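Local coordinates for cyclic nucleotide-binding protein (Ruegeria pomeroyi, PDB 3FX3), which probably acts as a DNA-binding transcription regulator of the Crp family, joining a cyclic nucleotide-binding domain to a helix-turn-helix domain, at residues N15-R20 with F136-S141. Sequence-based numbering, arbitrary orientation. Where two conformers were deposited one is given.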
loop_
_atom_site.group_PDB
_atom_site.type_symbol
_atom_site.label_atom_id
_atom_site.label_comp_id
_atom_site.label_asym_id
_atom_site.label_seq_id
_atom_site.Cartn_x
_atom_site.Cartn_y
_atom_site.Cartn_z
ATOM N N ASN B 15 8.404 -7.258 -12.742
ATOM C CA ASN B 15 8.257 -7.144 -11.300
ATOM C C ASN B 15 7.849 -5.745 -10.825
ATOM O O ASN B 15 7.526 -5.568 -9.656
ATOM C CB ASN B 15 9.582 -7.539 -10.629
ATOM C CG ASN B 15 9.949 -8.988 -10.871
ATOM O OD1 ASN B 15 9.079 -9.863 -10.984
ATOM N ND2 ASN B 15 11.242 -9.251 -10.966
ATOM N N SER B 16 7.875 -4.752 -11.714
ATOM C CA SER B 16 7.569 -3.380 -11.315
ATOM C C SER B 16 6.068 -3.141 -11.094
ATOM O O SER B 16 5.220 -3.788 -11.693
ATOM C CB SER B 16 8.070 -2.387 -12.357
ATOM O OG SER B 16 7.289 -2.432 -13.547
ATOM N N LEU B 17 5.773 -2.195 -10.231
ATOM C CA LEU B 17 4.415 -1.729 -10.013
ATOM C C LEU B 17 3.660 -1.393 -11.315
ATOM O O LEU B 17 2.509 -1.814 -11.505
ATOM C CB LEU B 17 4.467 -0.491 -9.113
ATOM C CG LEU B 17 3.141 0.062 -8.661
ATOM C CD1 LEU B 17 2.567 -0.966 -7.660
ATOM C CD2 LEU B 17 3.285 1.462 -8.041
ATOM N N LEU B 18 4.299 -0.638 -12.200
ATOM C CA LEU B 18 3.691 -0.290 -13.487
ATOM C C LEU B 18 3.241 -1.538 -14.251
ATOM O O LEU B 18 2.084 -1.657 -14.656
ATOM C CB LEU B 18 4.671 0.476 -14.353
ATOM C CG LEU B 18 4.194 0.856 -15.752
ATOM C CD1 LEU B 18 3.021 1.852 -15.713
ATOM C CD2 LEU B 18 5.372 1.437 -16.524
ATOM N N ILE B 19 4.177 -2.456 -14.449
ATOM C CA ILE B 19 3.928 -3.576 -15.336
ATOM C C ILE B 19 3.024 -4.641 -14.667
ATOM O O ILE B 19 2.134 -5.193 -15.304
ATOM C CB ILE B 19 5.238 -4.184 -15.857
ATOM C CG1 ILE B 19 6.055 -3.104 -16.592
ATOM C CG2 ILE B 19 4.933 -5.409 -16.771
ATOM C CD1 ILE B 19 5.345 -2.441 -17.819
ATOM N N ARG B 20 3.215 -4.867 -13.379
ATOM C CA ARG B 20 2.318 -5.746 -12.633
ATOM C C ARG B 20 0.869 -5.262 -12.670
ATOM O O ARG B 20 -0.020 -6.068 -12.523
ATOM C CB ARG B 20 2.697 -5.822 -11.154
ATOM C CG ARG B 20 3.747 -6.828 -10.787
ATOM C CD ARG B 20 3.933 -6.758 -9.255
ATOM N NE ARG B 20 4.779 -5.620 -8.848
ATOM C CZ ARG B 20 4.749 -4.979 -7.660
ATOM N NH1 ARG B 20 3.872 -5.296 -6.694
ATOM N NH2 ARG B 20 5.627 -3.997 -7.440
ATOM N N PHE B 136 -6.721 -0.615 -7.200
ATOM C CA PHE B 136 -7.580 -0.550 -6.003
ATOM C C PHE B 136 -7.387 -1.760 -5.106
ATOM O O PHE B 136 -7.319 -1.637 -3.882
ATOM C CB PHE B 136 -9.063 -0.392 -6.349
ATOM C CG PHE B 136 -9.514 1.063 -6.517
ATOM C CD1 PHE B 136 -9.361 1.991 -5.483
ATOM C CD2 PHE B 136 -10.136 1.481 -7.672
ATOM C CE1 PHE B 136 -9.814 3.325 -5.634
ATOM C CE2 PHE B 136 -10.612 2.805 -7.819
ATOM C CZ PHE B 136 -10.422 3.725 -6.830
ATOM N N GLY B 137 -7.289 -2.941 -5.699
ATOM C CA GLY B 137 -7.196 -4.146 -4.865
ATOM C C GLY B 137 -5.856 -4.101 -4.128
ATOM O O GLY B 137 -5.749 -4.432 -2.940
ATOM N N HIS B 138 -4.846 -3.636 -4.830
ATOM C CA HIS B 138 -3.523 -3.489 -4.261
ATOM C C HIS B 138 -3.498 -2.422 -3.152
ATOM O O HIS B 138 -2.939 -2.654 -2.083
ATOM C CB HIS B 138 -2.509 -3.221 -5.406
ATOM C CG HIS B 138 -1.071 -3.363 -5.013
ATOM N ND1 HIS B 138 -0.035 -3.014 -5.857
ATOM C CD2 HIS B 138 -0.487 -3.773 -3.857
ATOM C CE1 HIS B 138 1.121 -3.235 -5.251
ATOM N NE2 HIS B 138 0.874 -3.692 -4.040
ATOM N N LEU B 139 -4.150 -1.284 -3.353
ATOM C CA LEU B 139 -4.224 -0.279 -2.277
ATOM C C LEU B 139 -4.853 -0.840 -1.038
ATOM O O LEU B 139 -4.326 -0.672 0.074
ATOM C CB LEU B 139 -5.016 0.944 -2.695
ATOM C CG LEU B 139 -4.256 1.999 -3.449
ATOM C CD1 LEU B 139 -5.212 2.967 -4.160
ATOM C CD2 LEU B 139 -3.268 2.734 -2.544
ATOM N N HIS B 140 -5.971 -1.557 -1.211
ATOM C CA HIS B 140 -6.617 -2.183 -0.068
ATOM C C HIS B 140 -5.713 -3.145 0.659
ATOM O O HIS B 140 -5.743 -3.246 1.890
ATOM C CB HIS B 140 -7.882 -2.970 -0.448
ATOM C CG HIS B 140 -9.090 -2.126 -0.459
ATOM N ND1 HIS B 140 -9.689 -1.699 0.702
ATOM C CD2 HIS B 140 -9.782 -1.565 -1.477
ATOM C CE1 HIS B 140 -10.720 -0.934 0.398
ATOM N NE2 HIS B 140 -10.803 -0.842 -0.917
ATOM N N SER B 141 -4.968 -3.905 -0.111
ATOM C CA SER B 141 -4.080 -4.876 0.509
ATOM C C SER B 141 -2.971 -4.161 1.332
ATOM O O SER B 141 -2.650 -4.548 2.450
ATOM C CB SER B 141 -3.536 -5.817 -0.580
ATOM O OG SER B 141 -2.404 -6.470 -0.143
#
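A chi1 of -166° turns the His138 imidazole away from its own backbone N, so that the ring reaches straight out from helix 125-147 and brings CE1 up to Leu17 and Arg20. Leu17 CD1 comes to the edge of the ring, near its plane, 3.6 Å from His138 CE1. Arg20 arrives differently: its chain bends at chi3 (-80°), turning the guanidinium back so that NH1 lies 3.7 Å from the same CE1 atom. The guanidinium and ring planes are 60° apart and the side chains cross at about a right angle; the nearest ring atom is a carbon, so the meeting is one of van der Waals contact. Arg20 NH1 and His138 NE2 stand 4.3 Å apart, and the nearby positive charge would be expected to disfavour protonation of the imidazole.

The guanidinium is held from its own segment. Arg20 NE donates to Asn15 O at 2.9 Å, from above the carbonyl plane, and NH2 adds a weak bond of 3.3 Å to Asn15 O. Ser16 N-caps the short helix 17-20, its OG accepting from Ile19 N at 3.2 Å, and Ser16 OG also hydrogen-bonds to Ala13 O. The contact is small, burying 90 Å² in all; even the closest pair of CA atoms, those of Leu17 and His138, is 10.0 Å apart, and everything rests on this one ring.

It joins the N-terminal helical region to the long helix that follows the beta-roll, the dimerisation helix in Crp-type regulators. Leu17 also packs on His140 of the second subunit, and Leu139 meets Leu142 of that subunit. Ile19 packs on helix 24-31, Leu18 on Ile55 of strand 54-58, and Leu17 on Ser85 of strand 84-86.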